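STM4351 (Salmonella enterica, PDB 2Y7I) binds free arginine with high specificity as a periplasmic solute-binding protein of family 3, probably to deliver it for uptake. Local coordinates at residues A17-V22 and G30-V35; F66-A71 and L191-R196. All blocks are in the same frame, centred on the assembly; numbering follows the deposited sequence.

Contact 1 of 2, residues A17-V22 and G30-V35; sequences APYEFV and GFDIDV. With ARG (arginine), chain C.
The carboxylates of Glu20 and Asp32 meet with their planes turned 38° from each other, and the Tyr19 ring presents its edge to Asp32 OD1, which lies near the ring plane. Phe31 turns away from residues 17-22: its CG stands anti to the backbone N, and CG2 of Val35 lies 3.7 Å over one ring face, displaced toward the margin. The same ring meets Phe227 edge-to-face. The Phe21 ring brings CE1 obliquely to within 4.1 Å of Gly30 CA.

Between the acids, Glu20 OE1 approaches Asp32 OD2 to 2.5 Å, a spacing at which one of the two groups probably holds a proton. The bend of the Glu20 chain at chi2 (-94°) directs its carboxylate toward both Asp32 and the ligand, and OE2 accepts a hydrogen bond of 2.8 Å from NH2 of the bound arginine. Asp32 is a second-shell residue here, its OD1 hydrogen-bonded to Tyr89 OH and its OD2 to Gly72 N.

Gly30 is the N-cap of helix 31-42, in the first lobe of the two-domain solute-binding fold, and the turn at residues 18-19, entered through a cis peptide bond before Pro18, engages the first amides of that helix. Phe31 N donates to Pro18 O at 2.7 Å in an almost straight bond (174°), and Asp32 N donates to a lone pair of Tyr19 O at 2.9 Å. Tyr19 and Glu20 both face Tyr16, forming a classic beta bulge. Gly30 sits so close to Pro18 O, Tyr19 O and Glu20 CA that a CB placed there would clash with all three. Alongside, CD1 of Ile33 packs against Glu20 CB at 4.1 Å.

Contact 2 of 2, residues F66-A71 and L191-R196; sequences FDAVIA and LGIAVR. With ZN (zinc ion), chain E; ARG (arginine), chain C.
Residues 66-71 and 191-196 run antiparallel and form a single bridge, the hydrogen-bonded pair Val69 and Ala194, in which Val69 N donates to Ala194 O at 2.8 Å and Ala194 N to Val69 O at 2.9 Å. Water continues the pairing at both ends: one molecule links Asp67 O to Arg196 N, another Gly192 O to Ala71 N.

Ile70 and Ile193 cross obliquely, CD1 of Ile70 resting on CG1 of Ile193 at 3.8 Å. CG2 of Ile193, anti to its backbone N (chi1 -68° for CG1), reaches Ala68 CB at 4.0 Å, and Val195 CG1 touches the same methyl. Val69 and Ala194 meet CB to CB. Bent at chi3 (-55°), the Arg196 chain folds back so that NH1 donates to Phe66 O at 2.9 Å, with the acceptor at the guanidinium edge; NH1 also bonds to Leu61 O. Asp67 OD2 binds a zinc ion at 2.1 Å, together with His9 ND1 and a water. At the far end of the segment, Ala71 O accepts a hydrogen bond from NE of the bound arginine.

The bridge ties the chain, back after some 120 residues, to the first lobe of the two-domain family 3 fold. Backbone bonds join residues 67-70 to strand 7-12 in a parallel sheet, while strand 194-195 also pairs with strand 84-85; Ala194 touches Leu61 of helix 57-62, and Val195 packs against helix 200-214.

Overall arrangement
Contacts 1 and 2 lie with their centres 14 Å apart and meet at the arginine pocket. The two follow one another in sequence, yet Glu20 OE2 comes within 3.1 Å of Ala71 C, and Ile70 CD1 packs against Asp32 O at 3.4 Å. The acid pair of 17-22 and 30-35 thus borders the end of 66-71. Each contact supplies an acceptor to the ligand guanidinium, a carboxylate from one and a main-chain carbonyl from the other; Asp160, Glu118 and Arg79 are among the further partners of the ligand. The zinc bound by Asp67 and His9 is at the other end of 66-71, remote from the arginine.

Contact 1 of 2, residues A17-V22 and G30-V35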
ATOM      1  N   ALA A  17     -11.643   0.496  17.785  1.00 17.47           N
ATOM      2  CA  ALA A  17     -10.323  -0.134  17.690  1.00 17.58           C
ATOM      3  C   ALA A  17     -10.414  -1.307  16.724  1.00 17.13           C
ATOM      4  O   ALA A  17     -11.420  -2.022  16.745  1.00 16.71           O
ATOM      5  CB  ALA A  17      -9.854  -0.629  19.073  1.00 18.18           C
ATOM      6  N   PRO A  18      -9.373  -1.527  15.888  1.00 17.26           N
ATOM      7  CA  PRO A  18      -8.079  -0.829  15.809  1.00 17.83           C
ATOM      8  C   PRO A  18      -8.025   0.344  14.817  1.00 17.34           C
ATOM      9  O   PRO A  18      -6.936   0.864  14.559  1.00 18.27           O
ATOM     10  CB  PRO A  18      -7.151  -1.933  15.283  1.00 18.33           C
ATOM     11  CG  PRO A  18      -8.033  -2.663  14.302  1.00 17.10           C
ATOM     12  CD  PRO A  18      -9.431  -2.647  14.924  1.00 17.18           C
ATOM     13  N   TYR A  19      -9.159   0.713  14.229  1.00 15.81           N
ATOM     14  CA  TYR A  19      -9.212   1.817  13.266  1.00 15.34           C
ATOM     15  C   TYR A  19      -8.944   3.161  13.971  1.00 15.58           C
ATOM     16  O   TYR A  19      -8.044   3.895  13.590  1.00 16.20           O
ATOM     17  CB  TYR A  19     -10.574   1.839  12.564  1.00 14.24           C
ATOM     18  CG  TYR A  19     -10.900   0.572  11.791  1.00 14.82           C
ATOM     19  CD1 TYR A  19     -10.407   0.376  10.506  1.00 15.18           C
ATOM     20  CD2 TYR A  19     -11.682  -0.444  12.361  1.00 14.94           C
ATOM     21  CE1 TYR A  19     -10.692  -0.787   9.793  1.00 16.37           C
ATOM     22  CE2 TYR A  19     -11.977  -1.600  11.656  1.00 15.76           C
ATOM     23  CZ  TYR A  19     -11.477  -1.764  10.381  1.00 16.10           C
ATOM     24  OH  TYR A  19     -11.753  -2.905   9.676  1.00 18.76           O
ATOM     25  N   GLU A  20      -9.729   3.455  15.007  1.00 15.08           N
ATOM     26  CA  GLU A  20      -9.550   4.652  15.832  1.00 15.94           C
ATOM     27  C   GLU A  20     -10.198   4.417  17.176  1.00 16.42           C
ATOM     28  O   GLU A  20     -11.313   3.890  17.256  1.00 15.48           O
ATOM     29  CB  GLU A  20     -10.154   5.910  15.189  1.00 15.80           C
ATOM     30  CG  GLU A  20     -11.585   5.720  14.666  1.00 14.72           C
ATOM     31  CD  GLU A  20     -11.606   5.359  13.207  1.00 16.45           C
ATOM     32  OE1 GLU A  20     -10.690   5.824  12.498  1.00 16.25           O
ATOM     33  OE2 GLU A  20     -12.522   4.619  12.766  1.00 15.34           O
ATOM     34  N   PHE A  21      -9.470   4.792  18.223  1.00 17.76           N
ATOM     35  CA  PHE A  21      -9.907   4.617  19.593  1.00 19.30           C
ATOM     36  C   PHE A  21      -9.085   5.518  20.510  1.00 20.42           C
ATOM     37  O   PHE A  21      -8.163   6.211  20.058  1.00 20.41           O
ATOM     38  CB  PHE A  21      -9.837   3.136  20.013  1.00 19.43           C
ATOM     39  CG  PHE A  21      -8.440   2.558  20.048  1.00 20.94           C
ATOM     40  CD1 PHE A  21      -7.818   2.124  18.875  1.00 21.35           C
ATOM     41  CD2 PHE A  21      -7.773   2.398  21.262  1.00 23.05           C
ATOM     42  CE1 PHE A  21      -6.548   1.561  18.907  1.00 23.56           C
ATOM     43  CE2 PHE A  21      -6.497   1.847  21.305  1.00 24.84           C
ATOM     44  CZ  PHE A  21      -5.882   1.423  20.118  1.00 24.19           C
ATOM     45  N   VAL A  22      -9.433   5.520  21.789  1.00 21.67           N
ATOM     46  CA  VAL A  22      -8.813   6.420  22.750  1.00 23.61           C
ATOM     47  C   VAL A  22      -7.947   5.577  23.674  1.00 25.01           C
ATOM     48  O   VAL A  22      -8.401   4.557  24.193  1.00 25.17           O
ATOM     49  CB  VAL A  22      -9.881   7.228  23.541  1.00 24.15           C
ATOM     50  CG1 VAL A  22      -9.232   8.249  24.458  1.00 25.27           C
ATOM     51  CG2 VAL A  22     -10.817   7.950  22.570  1.00 23.99           C
ATOM     52  N   GLY A  30      -4.708   4.611  16.384  1.00 17.70           N
ATOM     53  CA  GLY A  30      -5.253   3.549  15.564  1.00 16.18           C
ATOM     54  C   GLY A  30      -4.714   3.537  14.148  1.00 16.11           C
ATOM     55  O   GLY A  30      -3.920   4.403  13.757  1.00 16.12           O
ATOM     56  N   PHE A  31      -5.175   2.557  13.373  1.00 15.14           N
ATOM     57  CA  PHE A  31      -4.765   2.434  11.983  1.00 15.16           C
ATOM     58  C   PHE A  31      -5.079   3.703  11.196  1.00 14.90           C
ATOM     59  O   PHE A  31      -4.200   4.244  10.517  1.00 14.61           O
ATOM     60  CB  PHE A  31      -5.423   1.228  11.328  1.00 15.05           C
ATOM     61  CG  PHE A  31      -5.068   1.066   9.875  1.00 14.52           C
ATOM     62  CD1 PHE A  31      -3.820   0.587   9.499  1.00 15.81           C
ATOM     63  CD2 PHE A  31      -5.998   1.376   8.886  1.00 13.53           C
ATOM     64  CE1 PHE A  31      -3.495   0.418   8.148  1.00 14.90           C
ATOM     65  CE2 PHE A  31      -5.686   1.207   7.537  1.00 13.28           C
ATOM     66  CZ  PHE A  31      -4.430   0.739   7.176  1.00 14.37           C
ATOM     67  N   ASP A  32      -6.321   4.188  11.308  1.00 14.37           N
ATOM     68  CA  ASP A  32      -6.741   5.383  10.550  1.00 14.63           C
ATOM     69  C   ASP A  32      -5.951   6.622  10.932  1.00 14.99           C
ATOM     70  O   ASP A  32      -5.707   7.481  10.091  1.00 15.56           O
ATOM     71  CB  ASP A  32      -8.224   5.689  10.758  1.00 14.15           C
ATOM     72  CG  ASP A  32      -9.132   4.809   9.936  1.00 13.84           C
ATOM     73  OD1 ASP A  32      -8.655   4.074   9.035  1.00 15.52           O
ATOM     74  OD2 ASP A  32     -10.351   4.862  10.187  1.00 15.08           O
ATOM     75  N   ILE A  33      -5.582   6.719  12.205  1.00 15.59           N
ATOM     76  CA  ILE A  33      -4.812   7.861  12.700  1.00 16.43           C
ATOM     77  C   ILE A  33      -3.404   7.841  12.102  1.00 16.68           C
ATOM     78  O   ILE A  33      -2.878   8.879  11.710  1.00 17.18           O
ATOM     79  CB  ILE A  33      -4.732   7.898  14.248  1.00 16.93           C
ATOM     80  CG1 ILE A  33      -6.129   7.758  14.893  1.00 18.06           C
ATOM     81  CG2 ILE A  33      -3.997   9.163  14.729  1.00 17.88           C
ATOM     82  CD1 ILE A  33      -7.217   8.703  14.348  1.00 18.63           C
ATOM     83  N   ASP A  34      -2.802   6.658  12.041  1.00 16.93           N
ATOM     84  CA  ASP A  34      -1.469   6.497  11.432  1.00 17.23           C
ATOM     85  C   ASP A  34      -1.490   6.843   9.951  1.00 16.62           C
ATOM     86  O   ASP A  34      -0.591   7.538   9.456  1.00 17.71           O
ATOM     87  CB  ASP A  34      -0.922   5.082  11.661  1.00 17.47           C
ATOM     88  CG  ASP A  34      -0.421   4.885  13.083  1.00 19.59           C
ATOM     89  OD1 ASP A  34      -0.540   5.827  13.891  1.00 21.02           O
ATOM     90  OD2 ASP A  34       0.084   3.795  13.400  1.00 21.48           O
ATOM     91  N   VAL A  35      -2.518   6.353   9.256  1.00 15.87           N
ATOM     92  CA  VAL A  35      -2.749   6.699   7.858  1.00 15.34           C
ATOM     93  C   VAL A  35      -2.913   8.218   7.679  1.00 15.59           C
ATOM     94  O   VAL A  35      -2.218   8.819   6.857  1.00 15.74           O
ATOM     95  CB  VAL A  35      -3.960   5.929   7.246  1.00 14.81           C
ATOM     96  CG1 VAL A  35      -4.297   6.456   5.852  1.00 14.88           C
ATOM     97  CG2 VAL A  35      -3.663   4.427   7.157  1.00 13.15           C
TER
HETATM   98  N   ARG C1245     -17.218   0.055   8.261  1.00 13.25           N
HETATM   99  CA  ARG C1245     -18.587   0.366   8.779  1.00 13.72           C
HETATM  100  C   ARG C1245     -19.231   1.444   7.914  1.00 13.54           C
HETATM  101  O   ARG C1245     -20.351   1.868   8.189  1.00 12.77           O
HETATM  102  CB  ARG C1245     -18.535   0.826  10.251  1.00 13.75           C
HETATM  103  CG  ARG C1245     -17.582   2.008  10.507  1.00 14.85           C
HETATM  104  CD  ARG C1245     -17.666   2.529  11.940  1.00 15.37           C
HETATM  105  NE  ARG C1245     -16.527   3.407  12.222  1.00 12.96           N
HETATM  106  CZ  ARG C1245     -16.318   4.047  13.371  1.00 12.44           C
HETATM  107  NH1 ARG C1245     -17.172   3.936  14.390  1.00 12.54           N
HETATM  108  NH2 ARG C1245     -15.249   4.804  13.499  1.00 13.45           N
HETATM  109  OXT ARG C1245     -18.629   1.927   6.936  1.00 13.15           O

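Contact 2 of 2, residues F66-A71 and L191-R196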
ATOM      1  N   PHE A  66     -15.157  20.277   9.535  1.00 26.37           N
ATOM      2  CA  PHE A  66     -13.787  19.843   9.293  1.00 25.20           C
ATOM      3  C   PHE A  66     -13.521  19.646   7.802  1.00 24.03           C
ATOM      4  O   PHE A  66     -14.438  19.718   6.987  1.00 24.05           O
ATOM      5  CB  PHE A  66     -13.392  18.602  10.126  1.00 24.59           C
ATOM      6  CG  PHE A  66     -14.549  17.753  10.595  1.00 24.35           C
ATOM      7  CD1 PHE A  66     -15.243  16.933   9.708  1.00 25.43           C
ATOM      8  CD2 PHE A  66     -14.910  17.741  11.938  1.00 24.91           C
ATOM      9  CE1 PHE A  66     -16.297  16.131  10.149  1.00 24.14           C
ATOM     10  CE2 PHE A  66     -15.966  16.943  12.393  1.00 24.57           C
ATOM     11  CZ  PHE A  66     -16.658  16.140  11.497  1.00 24.62           C
ATOM     12  N   ASP A  67     -12.260  19.419   7.457  1.00 22.56           N
ATOM     13  CA  ASP A  67     -11.842  19.307   6.066  1.00 21.77           C
ATOM     14  C   ASP A  67     -12.060  17.915   5.498  1.00 20.37           C
ATOM     15  O   ASP A  67     -12.316  17.762   4.309  1.00 19.79           O
ATOM     16  CB  ASP A  67     -10.364  19.662   5.945  1.00 22.57           C
ATOM     17  CG  ASP A  67     -10.068  21.037   6.457  1.00 23.47           C
ATOM     18  OD1 ASP A  67     -10.670  21.999   5.931  1.00 26.04           O
ATOM     19  OD2 ASP A  67      -9.265  21.152   7.409  1.00 24.73           O
ATOM     20  N   ALA A  68     -11.947  16.905   6.354  1.00 18.74           N
ATOM     21  CA  ALA A  68     -11.962  15.522   5.904  1.00 17.67           C
ATOM     22  C   ALA A  68     -12.444  14.600   7.014  1.00 17.13           C
ATOM     23  O   ALA A  68     -12.448  14.972   8.187  1.00 17.22           O
ATOM     24  CB  ALA A  68     -10.571  15.101   5.416  1.00 17.33           C
ATOM     25  N   VAL A  69     -12.881  13.410   6.624  1.00 16.31           N
ATOM     26  CA  VAL A  69     -13.336  12.399   7.568  1.00 15.28           C
ATOM     27  C   VAL A  69     -12.561  11.127   7.286  1.00 14.94           C
ATOM     28  O   VAL A  69     -12.439  10.706   6.124  1.00 14.81           O
ATOM     29  CB  VAL A  69     -14.870  12.148   7.439  1.00 15.51           C
ATOM     30  CG1 VAL A  69     -15.282  10.824   8.059  1.00 14.30           C
ATOM     31  CG2 VAL A  69     -15.650  13.288   8.088  1.00 15.99           C
ATOM     32  N   ILE A  70     -12.014  10.536   8.345  1.00 14.41           N
ATOM     33  CA  ILE A  70     -11.466   9.186   8.275  1.00 14.08           C
ATOM     34  C   ILE A  70     -11.999   8.411   9.484  1.00 13.91           C
ATOM     35  O   ILE A  70     -11.857   8.863  10.634  1.00 14.39           O
ATOM     36  CB  ILE A  70      -9.909   9.192   8.152  1.00 14.44           C
ATOM     37  CG1 ILE A  70      -9.385   7.822   7.692  1.00 14.47           C
ATOM     38  CG2 ILE A  70      -9.220   9.678   9.458  1.00 15.37           C
ATOM     39  CD1 ILE A  70      -7.854   7.781   7.435  1.00 14.29           C
ATOM     40  N   ALA A  71     -12.665   7.283   9.233  1.00 13.57           N
ATOM     41  CA  ALA A  71     -13.357   6.566  10.319  1.00 13.53           C
ATOM     42  C   ALA A  71     -13.764   5.135   9.985  1.00 13.21           C
ATOM     43  O   ALA A  71     -14.895   4.724  10.259  1.00 12.86           O
ATOM     44  CB  ALA A  71     -14.592   7.371  10.785  1.00 14.11           C
ATOM     45  N   LEU A 191     -12.234   1.265   2.163  1.00 16.68           N
ATOM     46  CA  LEU A 191     -12.276   2.388   3.089  1.00 15.78           C
ATOM     47  C   LEU A 191     -11.738   3.615   2.382  1.00 15.80           C
ATOM     48  O   LEU A 191     -10.763   3.525   1.631  1.00 16.02           O
ATOM     49  CB  LEU A 191     -11.454   2.106   4.341  1.00 15.18           C
ATOM     50  CG  LEU A 191     -11.791   0.850   5.144  1.00 16.19           C
ATOM     51  CD1 LEU A 191     -10.940   0.825   6.398  1.00 15.06           C
ATOM     52  CD2 LEU A 191     -13.294   0.796   5.480  1.00 17.39           C
ATOM     53  N   GLY A 192     -12.372   4.762   2.624  1.00 15.06           N
ATOM     54  CA  GLY A 192     -11.981   6.001   1.948  1.00 14.78           C
ATOM     55  C   GLY A 192     -11.875   7.152   2.923  1.00 14.02           C
ATOM     56  O   GLY A 192     -12.443   7.106   4.025  1.00 13.21           O
ATOM     57  N   ILE A 193     -11.125   8.169   2.527  1.00 14.02           N
ATOM     58  CA  ILE A 193     -11.118   9.445   3.232  1.00 14.29           C
ATOM     59  C   ILE A 193     -12.134  10.339   2.531  1.00 15.14           C
ATOM     60  O   ILE A 193     -12.076  10.495   1.319  1.00 15.40           O
ATOM     61  CB  ILE A 193      -9.713  10.098   3.217  1.00 14.05           C
ATOM     62  CG1 ILE A 193      -8.743   9.272   4.074  1.00 13.39           C
ATOM     63  CG2 ILE A 193      -9.793  11.538   3.744  1.00 14.74           C
ATOM     64  CD1 ILE A 193      -7.287   9.752   4.035  1.00 15.35           C
ATOM     65  N   ALA A 194     -13.064  10.916   3.295  1.00 15.74           N
ATOM     66  CA  ALA A 194     -14.138  11.731   2.718  1.00 16.25           C
ATOM     67  C   ALA A 194     -13.846  13.220   2.829  1.00 17.28           C
ATOM     68  O   ALA A 194     -13.321  13.694   3.836  1.00 16.75           O
ATOM     69  CB  ALA A 194     -15.477  11.396   3.363  1.00 16.03           C
ATOM     70  N   VAL A 195     -14.166  13.941   1.763  1.00 18.09           N
ATOM     71  CA  VAL A 195     -14.133  15.402   1.760  1.00 19.54           C
ATOM     72  C   VAL A 195     -15.451  15.880   1.158  1.00 20.58           C
ATOM     73  O   VAL A 195     -16.177  15.081   0.560  1.00 20.23           O
ATOM     74  CB  VAL A 195     -12.898  15.967   0.996  1.00 19.72           C
ATOM     75  CG1 VAL A 195     -11.631  15.176   1.365  1.00 19.54           C
ATOM     76  CG2 VAL A 195     -13.104  15.942  -0.520  1.00 20.67           C
ATOM     77  N   ARG A 196     -15.764  17.162   1.330  1.00 22.31           N
ATOM     78  CA  ARG A 196     -16.946  17.760   0.710  1.00 24.54           C
ATOM     79  C   ARG A 196     -16.907  17.670  -0.812  1.00 25.50           C
ATOM     80  O   ARG A 196     -15.833  17.698  -1.420  1.00 24.93           O
ATOM     81  CB  ARG A 196     -17.070  19.230   1.102  1.00 26.25           C
ATOM     82  CG  ARG A 196     -17.772  19.452   2.407  1.00 28.31           C
ATOM     83  CD  ARG A 196     -17.947  20.948   2.691  1.00 32.37           C
ATOM     84  NE  ARG A 196     -16.687  21.702   2.662  1.00 35.76           N
ATOM     85  CZ  ARG A 196     -15.678  21.569   3.531  1.00 36.50           C
ATOM     86  NH1 ARG A 196     -15.729  20.676   4.527  1.00 35.55           N
ATOM     87  NH2 ARG A 196     -14.596  22.327   3.388  1.00 36.27           N
TER
HETATM   88 ZN    ZN E1247      -9.517  22.925   8.427  1.00 35.83          ZN
HETATM   89  N   ARG C1245     -17.218   0.055   8.261  1.00 13.25           N
HETATM   90  CA  ARG C1245     -18.587   0.366   8.779  1.00 13.72           C
HETATM   91  C   ARG C1245     -19.231   1.444   7.914  1.00 13.54           C
HETATM   92  O   ARG C1245     -20.351   1.868   8.189  1.00 12.77           O
HETATM   93  CB  ARG C1245     -18.535   0.826  10.251  1.00 13.75           C
HETATM   94  CG  ARG C1245     -17.582   2.008  10.507  1.00 14.85           C
HETATM   95  CD  ARG C1245     -17.666   2.529  11.940  1.00 15.37           C
HETATM   96  NE  ARG C1245     -16.527   3.407  12.222  1.00 12.96           N
HETATM   97  CZ  ARG C1245     -16.318   4.047  13.371  1.00 12.44           C
HETATM   98  NH1 ARG C1245     -17.172   3.936  14.390  1.00 12.54           N
HETATM   99  NH2 ARG C1245     -15.249   4.804  13.499  1.00 13.45           N
HETATM  100  OXT ARG C1245     -18.629   1.927   6.936  1.00 13.15           O
HETATM  101  O   HOH W   1     -13.952  19.047   2.627  1.00 21.14           O
HETATM  102  O   HOH W   2     -12.450   6.064   6.489  1.00 13.10           O
HETATM  103  O   HOH W   3     -11.581  22.989   9.045  1.00 38.63           O